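Local coordinates for DUF3829 family protein (Bacteroides vulgatus, PDB 4YJW) that is of unknown function but folds as an all-helical bundle and is probably an exported lipoprotein of the bacterial cell envelope, at residues 150-153 against 154-158; 128-131 against 132-135; 48-51 against 52-55; 104-107 against 108-112; 78-81 against 82-86. All coordinates share one frame; numbering follows the deposited sequence. Where two conformers were deposited one is given.

Contact 1: residues 150-153 against 154-158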
loop_
_atom_site.group_PDB
_atom_site.type_symbol
_atom_site.label_atom_id
_atom_site.label_comp_id
_atom_site.label_asym_id
_atom_site.label_seq_id
_atom_site.Cartn_x
_atom_site.Cartn_y
_atom_site.Cartn_z
ATOM N N PRO A 150 15.006 -8.065 10.546
ATOM C CA PRO A 150 16.385 -8.390 10.977
ATOM C C PRO A 150 17.187 -7.150 11.416
ATOM O O PRO A 150 17.990 -7.242 12.344
ATOM C CB PRO A 150 17.009 -9.031 9.733
ATOM C CG PRO A 150 15.827 -9.495 8.894
ATOM C CD PRO A 150 14.811 -8.408 9.120
ATOM N N ILE A 151 16.947 -5.979 10.767
ATOM C CA ILE A 151 17.597 -4.696 11.103
ATOM C C ILE A 151 17.131 -4.241 12.502
ATOM O O ILE A 151 17.934 -3.734 13.294
ATOM C CB ILE A 151 17.291 -3.596 10.024
ATOM C CG1 ILE A 151 17.680 -4.057 8.602
ATOM C CG2 ILE A 151 17.996 -2.253 10.381
ATOM C CD1 ILE A 151 17.153 -3.142 7.438
ATOM N N VAL A 152 15.827 -4.422 12.788
ATOM C CA VAL A 152 15.181 -4.093 14.060
ATOM C C VAL A 152 15.845 -4.911 15.176
ATOM O O VAL A 152 16.150 -4.354 16.244
ATOM C CB VAL A 152 13.651 -4.289 13.982
ATOM C CG1 VAL A 152 13.012 -4.327 15.377
ATOM C CG2 VAL A 152 13.036 -3.154 13.172
ATOM N N GLU A 153 16.110 -6.213 14.918
ATOM C CA GLU A 153 16.798 -7.078 15.883
ATOM C C GLU A 153 18.211 -6.528 16.131
ATOM O O GLU A 153 18.675 -6.496 17.271
ATOM C CB GLU A 153 16.827 -8.544 15.401
ATOM C CG GLU A 153 17.537 -9.529 16.333
ATOM C CD GLU A 153 17.305 -9.428 17.835
ATOM O OE1 GLU A 153 16.142 -9.249 18.265
ATOM O OE2 GLU A 153 18.294 -9.576 18.587
ATOM N N GLY A 154 18.853 -6.048 15.059
ATOM C CA GLY A 154 20.184 -5.449 15.119
ATOM C C GLY A 154 20.170 -4.173 15.953
ATOM O O GLY A 154 21.110 -3.909 16.714
ATOM N N ALA A 155 19.075 -3.387 15.847
ATOM C CA ALA A 155 18.879 -2.141 16.597
ATOM C C ALA A 155 18.652 -2.449 18.080
ATOM O O ALA A 155 19.186 -1.751 18.948
ATOM C CB ALA A 155 17.699 -1.355 16.025
ATOM N N LYS A 156 17.894 -3.514 18.372
ATOM C CA LYS A 156 17.643 -3.945 19.750
ATOM C C LYS A 156 18.973 -4.358 20.418
ATOM O O LYS A 156 19.207 -3.986 21.573
ATOM C CB LYS A 156 16.613 -5.076 19.788
ATOM C CG LYS A 156 15.193 -4.592 19.508
ATOM C CD LYS A 156 14.203 -5.745 19.570
ATOM C CE LYS A 156 12.826 -5.340 19.123
ATOM N NZ LYS A 156 11.874 -6.476 19.214
ATOM N N ILE A 157 19.881 -5.022 19.660
ATOM C CA ILE A 157 21.221 -5.392 20.156
ATOM C C ILE A 157 21.978 -4.118 20.582
ATOM O O ILE A 157 22.501 -4.066 21.697
ATOM C CB ILE A 157 22.030 -6.198 19.096
ATOM C CG1 ILE A 157 21.439 -7.609 18.879
ATOM C CG2 ILE A 157 23.539 -6.249 19.448
ATOM C CD1 ILE A 157 21.912 -8.293 17.581
ATOM N N THR A 158 22.021 -3.097 19.699
ATOM C CA THR A 158 22.718 -1.838 19.969
ATOM C C THR A 158 22.117 -1.136 21.194
ATOM O O THR A 158 22.879 -0.619 22.015
ATOM C CB THR A 158 22.706 -0.931 18.720
ATOM O OG1 THR A 158 23.254 -1.654 17.612
ATOM C CG2 THR A 158 23.505 0.353 18.909
#
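K156 lies back against V152 one turn earlier in the last turns of the long helix 121-159, and the stretch illustrates how i to i+4 neighbours on an alpha-helix share backbone bonds and side-chain cover. Starting from its base, CB of K156 rests beside the carbonyl oxygens of E153 and V152. CG, anti to the carbonyl carbon (chi1 -73°), comes to 3.4 Å from V152 O, and the chain then runs fully extended, CD passing the same oxygen at greater range. CE reaches the methyl CG1 of V152 at 3.9 Å, the two side chains meeting at a slant. The tip, NZ, carries the charge onward without touching a carboxylate of this stretch. E153, in one of its two conformers, is bent at chi2 (42°) and turns its carboxylate over the following turn, where OE2 of E153 lies 3.7 Å from CG1 of I157. From P150 O onward the backbone bonds continue in the i to i+4 pattern: the N-H groups of G154, A155, K156 and I157 bond to the carbonyls of P150, I151, V152 and E153, the A155 N to I151 O bond being 2.8 Å long. P150 itself has no N-H to give to the preceding turn, and the helix is kinked there. I151, V152, A155 and T158 touch helix 10-32, while K156 and E153 lie on the exposed side. The last turn doubles its grip on one carbonyl: G154 O accepts from both N and OG1 of T158, each 3.2 Å away and on opposite faces of the carbonyl plane.

Contact 2: residues 128-131 against 132-135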
loop_
_atom_site.group_PDB
_atom_site.type_symbol
_atom_site.label_atom_id
_atom_site.label_comp_id
_atom_site.label_asym_id
_atom_site.label_seq_id
_atom_site.Cartn_x
_atom_site.Cartn_y
_atom_site.Cartn_z
ATOM N N LYS A 128 -8.962 -6.878 -14.409
ATOM C CA LYS A 128 -7.673 -7.568 -14.487
ATOM C C LYS A 128 -6.589 -6.815 -13.695
ATOM O O LYS A 128 -5.796 -7.426 -12.968
ATOM C CB LYS A 128 -7.245 -7.741 -15.956
ATOM C CG LYS A 128 -8.119 -8.737 -16.750
ATOM C CD LYS A 128 -7.534 -8.954 -18.159
ATOM C CE LYS A 128 -7.822 -7.793 -19.077
ATOM N NZ LYS A 128 -7.403 -8.086 -20.477
ATOM N N GLU A 129 -6.566 -5.492 -13.830
ATOM C CA GLU A 129 -5.562 -4.641 -13.183
ATOM C C GLU A 129 -5.768 -4.608 -11.680
ATOM O O GLU A 129 -4.789 -4.692 -10.936
ATOM C CB GLU A 129 -5.609 -3.234 -13.768
ATOM C CG GLU A 129 -4.491 -2.309 -13.284
ATOM C CD GLU A 129 -3.046 -2.634 -13.632
ATOM O OE1 GLU A 129 -2.797 -3.299 -14.666
ATOM O OE2 GLU A 129 -2.154 -2.178 -12.878
ATOM N N GLU A 130 -7.032 -4.539 -11.230
ATOM C CA GLU A 130 -7.342 -4.528 -9.786
ATOM C C GLU A 130 -6.899 -5.830 -9.127
ATOM O O GLU A 130 -6.416 -5.801 -7.993
ATOM C CB GLU A 130 -8.843 -4.280 -9.542
ATOM C CG GLU A 130 -9.282 -2.885 -9.946
ATOM C CD GLU A 130 -8.730 -1.804 -9.044
ATOM O OE1 GLU A 130 -7.571 -1.390 -9.269
ATOM O OE2 GLU A 130 -9.474 -1.334 -8.156
ATOM N N LEU A 131 -7.049 -6.978 -9.826
ATOM C CA LEU A 131 -6.622 -8.266 -9.257
ATOM C C LEU A 131 -5.096 -8.258 -9.069
ATOM O O LEU A 131 -4.595 -8.631 -8.003
ATOM C CB LEU A 131 -7.084 -9.471 -10.122
ATOM C CG LEU A 131 -6.681 -10.878 -9.600
ATOM C CD1 LEU A 131 -7.349 -11.211 -8.262
ATOM C CD2 LEU A 131 -6.938 -11.962 -10.633
ATOM N N LEU A 132 -4.366 -7.792 -10.074
ATOM C CA LEU A 132 -2.905 -7.722 -9.999
ATOM C C LEU A 132 -2.452 -6.774 -8.880
ATOM O O LEU A 132 -1.563 -7.132 -8.103
ATOM C CB LEU A 132 -2.356 -7.254 -11.338
ATOM C CG LEU A 132 -2.402 -8.283 -12.475
ATOM C CD1 LEU A 132 -1.841 -7.688 -13.747
ATOM C CD2 LEU A 132 -1.640 -9.576 -12.102
ATOM N N LEU A 133 -3.099 -5.594 -8.771
ATOM C CA LEU A 133 -2.789 -4.602 -7.731
ATOM C C LEU A 133 -3.049 -5.151 -6.340
ATOM O O LEU A 133 -2.244 -4.898 -5.434
ATOM C CB LEU A 133 -3.598 -3.297 -7.936
ATOM C CG LEU A 133 -3.112 -2.391 -9.084
ATOM C CD1 LEU A 133 -4.166 -1.341 -9.421
ATOM C CD2 LEU A 133 -1.755 -1.711 -8.739
ATOM N N SER A 134 -4.147 -5.914 -6.159
ATOM C CA SER A 134 -4.492 -6.466 -4.837
ATOM C C SER A 134 -3.408 -7.424 -4.321
ATOM O O SER A 134 -3.097 -7.414 -3.129
ATOM C CB SER A 134 -5.839 -7.178 -4.879
ATOM O OG SER A 134 -5.807 -8.400 -5.600
ATOM N N ILE A 135 -2.840 -8.243 -5.213
ATOM C CA ILE A 135 -1.748 -9.174 -4.867
ATOM C C ILE A 135 -0.493 -8.358 -4.516
ATOM O O ILE A 135 0.144 -8.619 -3.487
ATOM C CB ILE A 135 -1.485 -10.183 -6.028
ATOM C CG1 ILE A 135 -2.731 -11.051 -6.278
ATOM C CG2 ILE A 135 -0.237 -11.058 -5.743
ATOM C CD1 ILE A 135 -2.796 -11.720 -7.667
#
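With OG between the backbone N and the carbonyl carbon (chi1 71°), S134 turns its hydroxyl back to the carbonyl of L131, while E129, bent at chi2 (64°), folds its carboxylate toward L133. The serine oxygen OG donates to L131 O over 2.7 Å, with the donor tilted from the carbonyl plane. That same carbonyl also receives a weak backbone bond from I135 N, at 3.3 Å. L133 is approached by two glutamates: its CG lies 3.9 Å from OE2 of E129, and its methyl CD1 is 3.4 Å from OE1 of E130, both pairs meeting at a slant. The same methyl, CD1 of L133, also meets the aliphatic CG of E129 at 4.0 Å. The polar end of E130 is spoken for, since OE1 accepts from ND2 of N102. L133 itself packs on S95, A98 and N102 of helix 79-111, while S134 meets I38 and L42 of helix 35-44. An alanine in place of L133 is likely to open a gap against helix 79-111 and leave the aliphatic part of E129 without its neighbour. The chemistry is that of a helix side facing two others: both buried polar groups have a hydrogen-bonding partner, S134 OG within its own helix and E130 OE1 across to N102.

Contact 3: residues 48-51 against 52-55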
loop_
_atom_site.group_PDB
_atom_site.type_symbol
_atom_site.label_atom_id
_atom_site.label_comp_id
_atom_site.label_asym_id
_atom_site.label_seq_id
_atom_site.Cartn_x
_atom_site.Cartn_y
_atom_site.Cartn_z
ATOM N N LYS A 48 -21.649 -9.836 -11.731
ATOM C CA LYS A 48 -23.055 -10.032 -11.324
ATOM C C LYS A 48 -23.527 -9.015 -10.268
ATOM O O LYS A 48 -24.685 -9.067 -9.841
ATOM C CB LYS A 48 -23.269 -11.455 -10.810
ATOM C CG LYS A 48 -23.197 -12.501 -11.928
ATOM C CD LYS A 48 -23.404 -13.907 -11.391
ATOM C CE LYS A 48 -23.288 -14.953 -12.472
ATOM N NZ LYS A 48 -23.474 -16.329 -11.929
HETATM N N MSE A 49 -22.652 -8.088 -9.862
HETATM C CA MSE A 49 -23.064 -7.047 -8.925
HETATM C C MSE A 49 -24.097 -6.117 -9.585
HETATM O O MSE A 49 -23.821 -5.613 -10.678
HETATM C CB MSE A 49 -21.870 -6.199 -8.470
HETATM C CG MSE A 49 -21.094 -6.775 -7.332
HETATM SE SE MSE A 49 -22.115 -6.689 -5.671
HETATM C CE MSE A 49 -22.343 -4.836 -5.439
ATOM N N PRO A 50 -25.280 -5.875 -8.975
ATOM C CA PRO A 50 -26.182 -4.859 -9.550
ATOM C C PRO A 50 -25.442 -3.513 -9.615
ATOM O O PRO A 50 -24.764 -3.109 -8.663
ATOM C CB PRO A 50 -27.359 -4.821 -8.564
ATOM C CG PRO A 50 -27.259 -6.102 -7.774
ATOM C CD PRO A 50 -25.794 -6.383 -7.683
ATOM N N VAL A 51 -25.504 -2.861 -10.762
ATOM C CA VAL A 51 -24.822 -1.589 -10.999
ATOM C C VAL A 51 -25.217 -0.529 -9.942
ATOM O O VAL A 51 -24.333 0.168 -9.439
ATOM C CB VAL A 51 -25.145 -1.123 -12.439
ATOM C CG1 VAL A 51 -24.801 0.337 -12.642
ATOM C CG2 VAL A 51 -24.425 -1.989 -13.468
ATOM N N ASP A 52 -26.520 -0.441 -9.580
ATOM C CA ASP A 52 -26.993 0.570 -8.610
ATOM C C ASP A 52 -26.590 0.243 -7.157
ATOM O O ASP A 52 -26.708 1.104 -6.275
ATOM C CB ASP A 52 -28.518 0.763 -8.738
ATOM C CG ASP A 52 -28.887 1.434 -10.056
ATOM O OD1 ASP A 52 -28.005 2.115 -10.654
ATOM O OD2 ASP A 52 -30.028 1.242 -10.514
ATOM N N SER A 53 -26.048 -0.969 -6.927
ATOM C CA SER A 53 -25.596 -1.387 -5.591
ATOM C C SER A 53 -24.125 -1.035 -5.304
ATOM O O SER A 53 -23.692 -1.215 -4.165
ATOM C CB SER A 53 -25.772 -2.895 -5.429
ATOM O OG SER A 53 -27.157 -3.203 -5.444
ATOM N N LEU A 54 -23.353 -0.570 -6.312
ATOM C CA LEU A 54 -21.919 -0.298 -6.133
ATOM C C LEU A 54 -21.691 0.835 -5.123
ATOM O O LEU A 54 -22.136 1.961 -5.354
ATOM C CB LEU A 54 -21.226 0.030 -7.476
ATOM C CG LEU A 54 -21.371 -1.012 -8.586
ATOM C CD1 LEU A 54 -20.812 -0.485 -9.915
ATOM C CD2 LEU A 54 -20.707 -2.331 -8.206
ATOM N N PRO A 55 -21.044 0.577 -3.971
ATOM C CA PRO A 55 -20.889 1.661 -2.998
ATOM C C PRO A 55 -19.619 2.475 -3.213
ATOM O O PRO A 55 -18.685 2.014 -3.859
ATOM C CB PRO A 55 -20.843 0.917 -1.664
ATOM C CG PRO A 55 -20.171 -0.389 -1.992
ATOM C CD PRO A 55 -20.490 -0.703 -3.456
#
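The carbonyl oxygen of P50 accepts the backbone N-H of S53 over 3.0 Å, the shorter of the two backbone bonds that shape this turn. The donor stands well above the carbonyl plane (61° out of it), consistent with the tight i to i+3 closure of a 3-10 turn. One residue on, L54 N makes a weak bond to V51 O at 3.4 Å, extending the same pattern. Side chains then close over the turn. S53 carries OG anti to its carbonyl carbon (chi1 -66°), which sets the hydroxyl oxygen alongside the proline ring, OG of S53 lying 3.5 Å from CB of P50. Selenomethionine M49 is bent at both chi2 and chi3, and its terminal methyl CE curls round to CB of S53 at 3.9 Å. CB of M49 meets the branch CD2 of L54 at 4.0 Å, while CG of L54 sits over V51 O at 3.3 Å. L54 is thus held between an apolar neighbour and the backbone of the turn, and it also packs on Y103, Y106 and M110 of helix 79-111. A serine in place of L54 would probably leave CB of M49 without its apolar partner and open a gap where the turn meets that helix. The carbonyls also serve helix 79-111: V51 O accepts from NE2 of Q111, and L54 O from NE of R107. The turn lies in the connection between helix 35-44 and helix 64-71, with V51 also packed on M110, and with M49 and P55 resting on Y44 at the end of helix 35-44.

Contact 4: residues 104-107 against 108-112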
loop_
_atom_site.group_PDB
_atom_site.type_symbol
_atom_site.label_atom_id
_atom_site.label_comp_id
_atom_site.label_asym_id
_atom_site.label_seq_id
_atom_site.Cartn_x
_atom_site.Cartn_y
_atom_site.Cartn_z
ATOM N N LYS A 104 -13.073 3.816 -8.232
ATOM C CA LYS A 104 -13.919 5.026 -8.398
ATOM C C LYS A 104 -14.326 5.176 -9.887
ATOM O O LYS A 104 -15.500 5.320 -10.191
ATOM C CB LYS A 104 -13.170 6.271 -7.887
ATOM C CG LYS A 104 -13.907 7.576 -8.216
ATOM C CD LYS A 104 -13.184 8.799 -7.611
ATOM C CE LYS A 104 -13.757 10.074 -8.177
ATOM N NZ LYS A 104 -13.104 11.266 -7.572
ATOM N N THR A 105 -13.358 5.092 -10.805
ATOM C CA THR A 105 -13.599 5.166 -12.257
ATOM C C THR A 105 -14.618 4.117 -12.671
ATOM O O THR A 105 -15.576 4.434 -13.374
ATOM C CB THR A 105 -12.288 4.972 -13.013
ATOM O OG1 THR A 105 -11.425 6.020 -12.621
ATOM C CG2 THR A 105 -12.466 5.024 -14.531
ATOM N N TYR A 106 -14.371 2.867 -12.269
ATOM C CA TYR A 106 -15.237 1.732 -12.572
ATOM C C TYR A 106 -16.668 2.019 -12.130
ATOM O O TYR A 106 -17.579 1.844 -12.922
ATOM C CB TYR A 106 -14.702 0.462 -11.875
ATOM C CG TYR A 106 -15.591 -0.749 -12.076
ATOM C CD1 TYR A 106 -15.405 -1.603 -13.166
ATOM C CD2 TYR A 106 -16.574 -1.080 -11.146
ATOM C CE1 TYR A 106 -16.206 -2.733 -13.342
ATOM C CE2 TYR A 106 -17.393 -2.200 -11.322
ATOM C CZ TYR A 106 -17.194 -3.027 -12.415
ATOM O OH TYR A 106 -18.008 -4.127 -12.598
ATOM N N ARG A 107 -16.870 2.407 -10.858
ATOM C CA ARG A 107 -18.231 2.657 -10.347
ATOM C C ARG A 107 -18.974 3.742 -11.165
ATOM O O ARG A 107 -20.132 3.528 -11.542
ATOM C CB ARG A 107 -18.175 3.044 -8.869
ATOM C CG ARG A 107 -19.549 3.445 -8.296
ATOM C CD ARG A 107 -19.446 3.739 -6.805
ATOM N NE ARG A 107 -20.703 4.301 -6.300
ATOM C CZ ARG A 107 -21.024 5.589 -6.369
ATOM N NH1 ARG A 107 -20.187 6.464 -6.920
ATOM N NH2 ARG A 107 -22.185 6.014 -5.892
ATOM N N LEU A 108 -18.305 4.847 -11.491
ATOM C CA LEU A 108 -18.924 5.938 -12.262
ATOM C C LEU A 108 -19.255 5.507 -13.699
ATOM O O LEU A 108 -20.320 5.863 -14.217
ATOM C CB LEU A 108 -18.004 7.165 -12.263
ATOM C CG LEU A 108 -17.692 7.768 -10.854
ATOM C CD1 LEU A 108 -16.937 9.106 -10.982
ATOM C CD2 LEU A 108 -18.975 7.954 -10.000
ATOM N N TYR A 109 -18.369 4.708 -14.310
ATOM C CA TYR A 109 -18.509 4.184 -15.675
ATOM C C TYR A 109 -19.643 3.142 -15.734
ATOM O O TYR A 109 -20.342 3.066 -16.749
ATOM C CB TYR A 109 -17.133 3.641 -16.139
ATOM C CG TYR A 109 -17.129 2.489 -17.125
ATOM C CD1 TYR A 109 -17.146 1.168 -16.680
ATOM C CD2 TYR A 109 -16.895 2.710 -18.480
ATOM C CE1 TYR A 109 -17.052 0.100 -17.571
ATOM C CE2 TYR A 109 -16.829 1.650 -19.385
ATOM C CZ TYR A 109 -16.884 0.345 -18.920
ATOM O OH TYR A 109 -16.797 -0.717 -19.788
HETATM N N MSE A 110 -19.833 2.332 -14.667
HETATM C CA MSE A 110 -20.957 1.382 -14.659
HETATM C C MSE A 110 -22.288 2.144 -14.449
HETATM O O MSE A 110 -23.268 1.904 -15.164
HETATM C CB MSE A 110 -20.793 0.324 -13.528
HETATM C CG MSE A 110 -19.608 -0.634 -13.714
HETATM SE SE MSE A 110 -19.600 -1.539 -15.462
HETATM C CE MSE A 110 -21.266 -2.581 -15.261
ATOM N N GLN A 111 -22.324 3.038 -13.448
ATOM C CA GLN A 111 -23.563 3.735 -13.065
ATOM C C GLN A 111 -24.044 4.776 -14.080
ATOM O O GLN A 111 -25.236 5.095 -14.065
ATOM C CB GLN A 111 -23.419 4.359 -11.677
ATOM C CG GLN A 111 -23.402 3.241 -10.618
ATOM C CD GLN A 111 -23.303 3.710 -9.193
ATOM O OE1 GLN A 111 -22.922 4.856 -8.890
ATOM N NE2 GLN A 111 -23.606 2.807 -8.274
ATOM N N ASP A 112 -23.164 5.288 -14.964
ATOM C CA ASP A 112 -23.623 6.265 -15.962
ATOM C C ASP A 112 -23.845 5.558 -17.312
ATOM O O ASP A 112 -24.027 6.223 -18.338
ATOM C CB ASP A 112 -22.661 7.467 -16.070
ATOM C CG ASP A 112 -21.332 7.204 -16.754
ATOM O OD1 ASP A 112 -21.139 6.079 -17.271
ATOM O OD2 ASP A 112 -20.455 8.102 -16.717
HETATM O O HOH W 1 -24.219 3.946 -5.377
#
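M110 lies across one face of the Y106 ring, and one residue further on Q111 lies over one face of the R107 guanidinium, two i to i+4 pairs side by side in the last turns of helix 79-111. The selenomethionine CG stands over the ring, 3.8 Å from its centroid and 18° off the ring normal, a CH-pi contact displaced toward the rim. SE follows more obliquely at 4.6 Å from the same centroid, which makes this a Met-aromatic contact. In Y106 the anti torsion of CG to the backbone N (chi1 177°) brings the ring alongside the next turn, where the bent chain of M110 crosses its face. R107 takes the same first torsion and is extended to NE; the plane of its guanidinium and that of the Q111 amide are 68° apart. OE1 of Q111 sits over the centre of the guanidinium, 3.2 Å from CZ of R107, a position above the plane where none of the N-H groups points at it. A water joins the two ends instead, accepting from NH2 of R107 at 2.9 Å and from NE2 of Q111 at 3.2 Å. Y109 turns its ring edge to the carbonyl oxygen of Y106, which lies in the ring plane. The buried tyrosine hydroxyls bond to other parts of the fold: Y106 OH to R127, Y109 OH to D118 and A123. The amide oxygen over the guanidinium is likely to interact electrostatically rather than through a directed hydrogen bond, while R107 NE is engaged by L54 O, and Q111 NE2 serves V51 O as well as the water.

Contact 5: residues 78-81 against 82-86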
loop_
_atom_site.group_PDB
_atom_site.type_symbol
_atom_site.label_atom_id
_atom_site.label_comp_id
_atom_site.label_asym_id
_atom_site.label_seq_id
_atom_site.Cartn_x
_atom_site.Cartn_y
_atom_site.Cartn_z
ATOM N N SER A 78 21.708 0.600 5.410
ATOM C CA SER A 78 22.686 0.386 4.350
ATOM C C SER A 78 22.105 0.930 3.051
ATOM O O SER A 78 20.875 0.997 2.930
ATOM C CB SER A 78 22.998 -1.100 4.211
ATOM O OG SER A 78 21.907 -1.784 3.612
ATOM N N GLU A 79 22.957 1.302 2.086
ATOM C CA GLU A 79 22.490 1.826 0.803
ATOM C C GLU A 79 21.532 0.831 0.132
ATOM O O GLU A 79 20.512 1.257 -0.414
ATOM C CB GLU A 79 23.680 2.185 -0.120
ATOM C CG GLU A 79 23.308 2.772 -1.481
ATOM C CD GLU A 79 22.356 3.959 -1.548
ATOM O OE1 GLU A 79 22.164 4.652 -0.524
ATOM O OE2 GLU A 79 21.821 4.209 -2.651
ATOM N N ASN A 80 21.818 -0.486 0.233
ATOM C CA ASN A 80 20.951 -1.511 -0.344
ATOM C C ASN A 80 19.571 -1.528 0.324
ATOM O O ASN A 80 18.560 -1.493 -0.379
ATOM C CB ASN A 80 21.593 -2.888 -0.246
ATOM C CG ASN A 80 20.826 -3.943 -0.999
ATOM O OD1 ASN A 80 20.660 -3.880 -2.223
ATOM N ND2 ASN A 80 20.311 -4.922 -0.274
ATOM N N ASP A 81 19.530 -1.574 1.674
ATOM C CA ASP A 81 18.263 -1.588 2.433
ATOM C C ASP A 81 17.473 -0.306 2.210
ATOM O O ASP A 81 16.249 -0.366 2.075
ATOM C CB ASP A 81 18.519 -1.829 3.928
ATOM C CG ASP A 81 18.965 -3.253 4.236
ATOM O OD1 ASP A 81 18.558 -4.178 3.498
ATOM O OD2 ASP A 81 19.716 -3.439 5.211
ATOM N N ARG A 82 18.179 0.841 2.155
ATOM C CA ARG A 82 17.595 2.163 1.918
ATOM C C ARG A 82 16.882 2.184 0.561
ATOM O O ARG A 82 15.735 2.636 0.473
ATOM C CB ARG A 82 18.710 3.230 1.972
ATOM C CG ARG A 82 18.218 4.663 2.034
ATOM C CD ARG A 82 19.372 5.637 1.915
ATOM N NE ARG A 82 18.963 6.997 2.258
ATOM C CZ ARG A 82 19.716 8.078 2.092
ATOM N NH1 ARG A 82 20.933 7.977 1.571
ATOM N NH2 ARG A 82 19.258 9.272 2.445
ATOM N N GLN A 83 17.560 1.669 -0.499
ATOM C CA GLN A 83 16.994 1.617 -1.855
ATOM C C GLN A 83 15.784 0.675 -1.930
ATOM O O GLN A 83 14.757 1.034 -2.519
ATOM C CB GLN A 83 18.047 1.207 -2.890
ATOM C CG GLN A 83 19.057 2.318 -3.221
ATOM C CD GLN A 83 18.424 3.658 -3.553
ATOM O OE1 GLN A 83 17.564 3.782 -4.437
ATOM N NE2 GLN A 83 18.835 4.690 -2.836
ATOM N N ASN A 84 15.893 -0.514 -1.328
ATOM C CA ASN A 84 14.784 -1.473 -1.326
ATOM C C ASN A 84 13.570 -0.933 -0.551
ATOM O O ASN A 84 12.446 -1.119 -1.016
ATOM C CB ASN A 84 15.235 -2.816 -0.785
ATOM C CG ASN A 84 16.169 -3.526 -1.751
ATOM O OD1 ASN A 84 16.164 -3.281 -2.965
ATOM N ND2 ASN A 84 17.012 -4.400 -1.239
ATOM N N LEU A 85 13.783 -0.247 0.589
ATOM C CA LEU A 85 12.656 0.337 1.342
ATOM C C LEU A 85 12.007 1.475 0.545
ATOM O O LEU A 85 10.781 1.531 0.432
ATOM C CB LEU A 85 13.110 0.852 2.722
ATOM C CG LEU A 85 13.441 -0.221 3.775
ATOM C CD1 LEU A 85 14.298 0.376 4.896
ATOM C CD2 LEU A 85 12.159 -0.857 4.346
ATOM N N LYS A 86 12.825 2.354 -0.045
ATOM C CA LYS A 86 12.324 3.491 -0.831
ATOM C C LYS A 86 11.515 3.003 -2.045
ATOM O O LYS A 86 10.428 3.524 -2.301
ATOM C CB LYS A 86 13.503 4.368 -1.295
ATOM C CG LYS A 86 13.139 5.788 -1.689
ATOM C CD LYS A 86 14.397 6.557 -2.122
ATOM C CE LYS A 86 14.151 8.030 -2.362
ATOM N NZ LYS A 86 13.278 8.281 -3.540
HETATM O O HOH W 2 17.238 -5.272 1.341
#
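The N-terminal end of helix 79-111 is closed by a serine N-cap, and R82, four residues on, bonds back to that serine: N of R82 meets S78 O at 2.8 Å. The cap itself is made by S78 OG, which accepts the N-H of D81 at 3.1 Å; a weak return bond runs from the hydroxyl to OD2 of D81. The other carboxylate oxygen, OD1, takes a hydrogen bond from a water that in turn accepts from ND2 of N84, bridging one turn. On a neighbouring flank E79, bent at chi2 (52°), brings OE2 to NE2 of Q83 at 3.0 Å, a weak bond with an N-H...O angle of 122°. In the conformer of R82 described, OE1 of E79 lies at the guanidinium edge, 4.1 Å from NH1 of R82, too far for a salt bridge, and the carboxylate and guanidinium planes are perpendicular. NE of R82 is bonded to P73 O in the preceding loop. L85 is buried against I147 and L148 of helix 121-159. A serine whose OG accepts the N-H three residues ahead, as S78 does here, is the classic helix N-cap.

Every contact is local, so none closes a long loop, and along the chain they follow in series without nesting or crossing: contact 3, then 5, 4, 2 and 1. Contact 3 turns the connection between helix 35-44 and helix 64-71; contacts 5 and 4 mark the start and the end of helix 79-111, their centres about 39 Å apart. Contacts 2 and 1 share helix 121-159 at centres about 34 Å apart, on opposite sides of the chain's centre. Space brings distant parts together: contact 3 touches contact 4, tying the loop to the helix end, while at the other end of the bundle contact 5 meets contact 1, with D81 against I151.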